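Local coordinates for protein probable histone-lysine N-methyltransferase, H3 lysine-9 specific SUVH9 (PDB 4NJ5) that probably binds methylated DNA and recruits RNA polymerase V to chromatin in gene silencing, though it appears to lack methyltransferase activity, at residues G301-E315 and C340-N352. Numbering follows the deposited sequence.
Sequences GCDCVNGCGSGCLCE and CGSACQCPPSCRN. With ZN (zinc ion), chain B; ZN (zinc ion), chain C; ZN (zinc ion), chain D.
Cys350 SG is gripped three ways: it binds one zinc ion, accepts a nearly straight bond from Cys308 N across the contact at 3.3 Å (163°), and takes a second from Asn352 N in its own loop. Swung anti to the backbone N (chi1 169°), the sulfur comes up to Cys308 N, just past the type I turn of Cys304 to Gly307. Cys344 SG repeats the pattern at the other end, where it is a zinc ligand and accepts from Cys302 N at 3.3 Å. The main chain then answers in the reverse direction, Gln345 N donating to Cys302 O at 2.9 Å. Such N-H donors probably offset part of the negative charge that the thiolates gather around the metals.

Three sulfurs bridge. Cys302 SG joins the zinc ions of chains B and D, Cys308 SG those of C and D, and Cys340 SG those of B and C, bringing Cys308 SG and Cys340 SG to 3.4 Å. Cys314 and Cys344 complete the zinc ion of chain B, Cys304 and Cys312 that of D, Cys346 and Cys350 that of C, each with four sulfurs. Asn352 ND2, held mainly by His338 O, also gives Cys340 SG a weak bond.

Beside the cluster, Arg351 stretches from CG to NE along residues 308-309. Its guanidinium edge reaches two successive carbonyls, NE donating to Cys308 O at 3.3 Å from above the carbonyl plane and NH2 to Gly309 O, modelled at a doubtfully short 2.5 Å, both oxygens nearly in the guanidinium plane. NH1 bonds to Tyr324 O, so that three bonds together set the group's rotation, and a water links Cys308 O to Arg351 N. With little regular secondary structure, the two cysteine-rich loops are knitted together by metal: nine cysteines around three zinc ions form the triangular cluster characteristic of the pre-SET domain.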
loop_
_atom_site.group_PDB
_atom_site.type_symbol
_atom_site.label_atom_id
_atom_site.label_comp_id
_atom_site.label_asym_id
_atom_site.label_seq_id
_atom_site.Cartn_x
_atom_site.Cartn_y
_atom_site.Cartn_z
ATOM N N GLY A 301 -26.194 -21.024 0.788
ATOM C CA GLY A 301 -24.934 -20.634 1.386
ATOM C C GLY A 301 -24.039 -21.832 1.621
ATOM O O GLY A 301 -24.499 -22.977 1.575
ATOM N N CYS A 302 -22.757 -21.580 1.864
ATOM C CA CYS A 302 -21.849 -22.666 2.200
ATOM C C CYS A 302 -22.030 -23.078 3.661
ATOM O O CYS A 302 -22.706 -22.391 4.432
ATOM C CB CYS A 302 -20.397 -22.282 1.915
ATOM S SG CYS A 302 -19.774 -20.967 2.960
ATOM N N ASP A 303 -21.421 -24.201 4.030
ATOM C CA ASP A 303 -21.576 -24.768 5.367
ATOM C C ASP A 303 -20.258 -24.790 6.141
ATOM O O ASP A 303 -19.996 -25.718 6.906
ATOM C CB ASP A 303 -22.146 -26.186 5.266
ATOM C CG ASP A 303 -21.286 -27.105 4.412
ATOM O OD1 ASP A 303 -20.285 -26.631 3.835
ATOM O OD2 ASP A 303 -21.617 -28.305 4.307
ATOM N N CYS A 304 -19.437 -23.763 5.938
ATOM C CA CYS A 304 -18.101 -23.707 6.531
ATOM C C CYS A 304 -18.114 -23.123 7.935
ATOM O O CYS A 304 -17.647 -22.006 8.154
ATOM C CB CYS A 304 -17.158 -22.893 5.643
ATOM S SG CYS A 304 -16.982 -23.564 3.990
ATOM N N VAL A 305 -18.620 -23.900 8.886
ATOM C CA VAL A 305 -18.839 -23.425 10.251
ATOM C C VAL A 305 -17.574 -22.939 10.969
ATOM O O VAL A 305 -17.665 -22.305 12.019
ATOM C CB VAL A 305 -19.535 -24.500 11.099
ATOM C CG1 VAL A 305 -20.874 -24.864 10.477
ATOM C CG2 VAL A 305 -18.650 -25.729 11.219
ATOM N N ASN A 306 -16.406 -23.231 10.404
ATOM C CA ASN A 306 -15.150 -22.710 10.941
ATOM C C ASN A 306 -14.457 -21.710 10.020
ATOM O O ASN A 306 -13.268 -21.422 10.191
ATOM C CB ASN A 306 -14.183 -23.844 11.278
ATOM C CG ASN A 306 -14.353 -24.350 12.691
ATOM O OD1 ASN A 306 -14.130 -23.616 13.653
ATOM N ND2 ASN A 306 -14.737 -25.612 12.826
ATOM N N GLY A 307 -15.199 -21.181 9.052
ATOM C CA GLY A 307 -14.638 -20.259 8.080
ATOM C C GLY A 307 -14.350 -20.952 6.761
ATOM O O GLY A 307 -13.990 -22.129 6.741
ATOM N N CYS A 308 -14.516 -20.230 5.656
ATOM C CA CYS A 308 -14.264 -20.811 4.341
ATOM C C CYS A 308 -12.802 -21.189 4.172
ATOM O O CYS A 308 -11.910 -20.378 4.400
ATOM C CB CYS A 308 -14.684 -19.859 3.216
ATOM S SG CYS A 308 -16.468 -19.723 2.975
ATOM N N GLY A 309 -12.571 -22.436 3.784
ATOM C CA GLY A 309 -11.245 -22.903 3.435
ATOM C C GLY A 309 -11.192 -23.204 1.951
ATOM O O GLY A 309 -11.178 -22.291 1.129
ATOM N N SER A 310 -11.182 -24.489 1.607
ATOM C CA SER A 310 -11.128 -24.918 0.212
ATOM C C SER A 310 -12.207 -25.946 -0.110
ATOM O O SER A 310 -12.559 -26.772 0.730
ATOM C CB SER A 310 -9.756 -25.515 -0.111
ATOM O OG SER A 310 -8.767 -24.510 -0.241
ATOM N N GLY A 311 -12.728 -25.889 -1.330
ATOM C CA GLY A 311 -13.646 -26.903 -1.817
ATOM C C GLY A 311 -15.096 -26.750 -1.397
ATOM O O GLY A 311 -15.875 -27.699 -1.498
ATOM N N CYS A 312 -15.473 -25.566 -0.924
ATOM C CA CYS A 312 -16.867 -25.334 -0.563
ATOM C C CYS A 312 -17.655 -24.744 -1.731
ATOM O O CYS A 312 -17.090 -24.419 -2.777
ATOM C CB CYS A 312 -16.976 -24.437 0.671
ATOM S SG CYS A 312 -16.996 -22.663 0.336
ATOM N N LEU A 313 -18.966 -24.620 -1.539
ATOM C CA LEU A 313 -19.875 -24.122 -2.569
ATOM C C LEU A 313 -19.534 -22.701 -3.010
ATOM O O LEU A 313 -19.518 -22.399 -4.208
ATOM C CB LEU A 313 -21.320 -24.185 -2.062
ATOM C CG LEU A 313 -22.306 -23.116 -2.549
ATOM C CD1 LEU A 313 -22.710 -23.344 -3.998
ATOM C CD2 LEU A 313 -23.532 -23.059 -1.648
ATOM N N CYS A 314 -19.261 -21.834 -2.042
ATOM C CA CYS A 314 -18.932 -20.447 -2.339
ATOM C C CYS A 314 -17.645 -20.309 -3.144
ATOM O O CYS A 314 -17.498 -19.372 -3.934
ATOM C CB CYS A 314 -18.873 -19.624 -1.055
ATOM S SG CYS A 314 -20.504 -19.349 -0.331
ATOM N N GLU A 315 -16.717 -21.244 -2.964
ATOM C CA GLU A 315 -15.529 -21.268 -3.814
ATOM C C GLU A 315 -15.906 -21.612 -5.253
ATOM O O GLU A 315 -15.388 -21.028 -6.199
ATOM C CB GLU A 315 -14.483 -22.248 -3.280
ATOM C CG GLU A 315 -13.267 -22.368 -4.184
ATOM C CD GLU A 315 -12.100 -23.083 -3.533
ATOM O OE1 GLU A 315 -11.195 -22.392 -3.014
ATOM O OE2 GLU A 315 -12.078 -24.333 -3.550
ATOM N N CYS A 340 -19.600 -14.474 1.122
ATOM C CA CYS A 340 -20.585 -15.211 1.899
ATOM C C CYS A 340 -21.643 -14.262 2.442
ATOM O O CYS A 340 -21.349 -13.114 2.768
ATOM C CB CYS A 340 -19.913 -15.959 3.041
ATOM S SG CYS A 340 -18.711 -17.174 2.485
ATOM N N GLY A 341 -22.877 -14.748 2.529
ATOM C CA GLY A 341 -23.974 -13.957 3.057
ATOM C C GLY A 341 -24.691 -14.650 4.200
ATOM O O GLY A 341 -24.148 -15.570 4.818
ATOM N N SER A 342 -25.918 -14.213 4.475
ATOM C CA SER A 342 -26.688 -14.744 5.593
ATOM C C SER A 342 -27.026 -16.222 5.414
ATOM O O SER A 342 -27.237 -16.937 6.392
ATOM C CB SER A 342 -27.963 -13.922 5.812
ATOM O OG SER A 342 -28.768 -13.894 4.647
ATOM N N ALA A 343 -27.073 -16.678 4.168
ATOM C CA ALA A 343 -27.341 -18.085 3.896
ATOM C C ALA A 343 -26.137 -18.967 4.241
ATOM O O ALA A 343 -26.276 -20.176 4.421
ATOM C CB ALA A 343 -27.765 -18.284 2.446
ATOM N N CYS A 344 -24.958 -18.362 4.340
ATOM C CA CYS A 344 -23.758 -19.111 4.707
ATOM C C CYS A 344 -23.647 -19.315 6.216
ATOM O O CYS A 344 -24.100 -18.485 7.005
ATOM C CB CYS A 344 -22.503 -18.431 4.162
ATOM S SG CYS A 344 -22.483 -18.315 2.363
ATOM N N GLN A 345 -23.043 -20.431 6.608
ATOM C CA GLN A 345 -22.952 -20.803 8.013
ATOM C C GLN A 345 -21.587 -20.477 8.606
ATOM O O GLN A 345 -21.313 -20.790 9.764
ATOM C CB GLN A 345 -23.281 -22.284 8.187
ATOM C CG GLN A 345 -24.728 -22.617 7.867
ATOM C CD GLN A 345 -24.984 -24.107 7.790
ATOM O OE1 GLN A 345 -24.489 -24.784 6.892
ATOM N NE2 GLN A 345 -25.763 -24.625 8.734
ATOM N N CYS A 346 -20.730 -19.850 7.808
ATOM C CA CYS A 346 -19.451 -19.379 8.311
ATOM C C CYS A 346 -19.668 -18.163 9.209
ATOM O O CYS A 346 -20.622 -17.410 9.018
ATOM C CB CYS A 346 -18.495 -19.050 7.156
ATOM S SG CYS A 346 -19.195 -17.994 5.873
ATOM N N PRO A 347 -18.793 -17.988 10.212
ATOM C CA PRO A 347 -18.843 -16.853 11.140
ATOM C C PRO A 347 -18.356 -15.568 10.469
ATOM O O PRO A 347 -17.861 -15.631 9.345
ATOM C CB PRO A 347 -17.875 -17.280 12.247
ATOM C CG PRO A 347 -16.901 -18.164 11.559
ATOM C CD PRO A 347 -17.708 -18.926 10.552
ATOM N N PRO A 348 -18.515 -14.411 11.136
ATOM C CA PRO A 348 -18.023 -13.133 10.609
ATOM C C PRO A 348 -16.525 -13.119 10.305
ATOM O O PRO A 348 -16.085 -12.331 9.468
ATOM C CB PRO A 348 -18.333 -12.156 11.743
ATOM C CG PRO A 348 -19.556 -12.713 12.364
ATOM C CD PRO A 348 -19.397 -14.211 12.302
ATOM N N SER A 349 -15.757 -13.977 10.968
ATOM C CA SER A 349 -14.308 -14.000 10.779
ATOM C C SER A 349 -13.877 -14.697 9.488
ATOM O O SER A 349 -12.692 -14.713 9.159
ATOM C CB SER A 349 -13.624 -14.674 11.968
ATOM O OG SER A 349 -13.841 -16.073 11.942
ATOM N N CYS A 350 -14.830 -15.282 8.767
ATOM C CA CYS A 350 -14.523 -15.960 7.509
ATOM C C CYS A 350 -13.820 -15.041 6.507
ATOM O O CYS A 350 -14.189 -13.877 6.351
ATOM C CB CYS A 350 -15.791 -16.527 6.874
ATOM S SG CYS A 350 -15.534 -17.107 5.185
ATOM N N ARG A 351 -12.814 -15.577 5.822
ATOM C CA ARG A 351 -12.028 -14.791 4.870
ATOM C C ARG A 351 -12.833 -14.332 3.652
ATOM O O ARG A 351 -12.379 -13.483 2.889
ATOM C CB ARG A 351 -10.797 -15.574 4.406
ATOM C CG ARG A 351 -11.107 -16.730 3.465
ATOM C CD ARG A 351 -9.829 -17.391 2.973
ATOM N NE ARG A 351 -10.087 -18.669 2.316
ATOM C CZ ARG A 351 -9.691 -18.971 1.084
ATOM N NH1 ARG A 351 -9.016 -18.087 0.365
ATOM N NH2 ARG A 351 -9.973 -20.160 0.570
ATOM N N ASN A 352 -14.021 -14.892 3.462
ATOM C CA ASN A 352 -14.839 -14.513 2.317
ATOM C C ASN A 352 -15.920 -13.497 2.687
ATOM O O ASN A 352 -16.996 -13.466 2.085
ATOM C CB ASN A 352 -15.452 -15.747 1.648
ATOM C CG ASN A 352 -15.853 -15.486 0.209
ATOM O OD1 ASN A 352 -15.254 -14.649 -0.471
ATOM N ND2 ASN A 352 -16.882 -16.187 -0.257
HETATM ZN ZN ZN B . -20.178 -18.937 1.905
HETATM ZN ZN ZN C . -17.473 -18.141 4.301
HETATM ZN ZN ZN D . -17.386 -21.789 2.573
HETATM O O HOH W 1 -13.057 -18.052 10.445
HETATM O O HOH W 2 -11.957 -18.307 6.242
#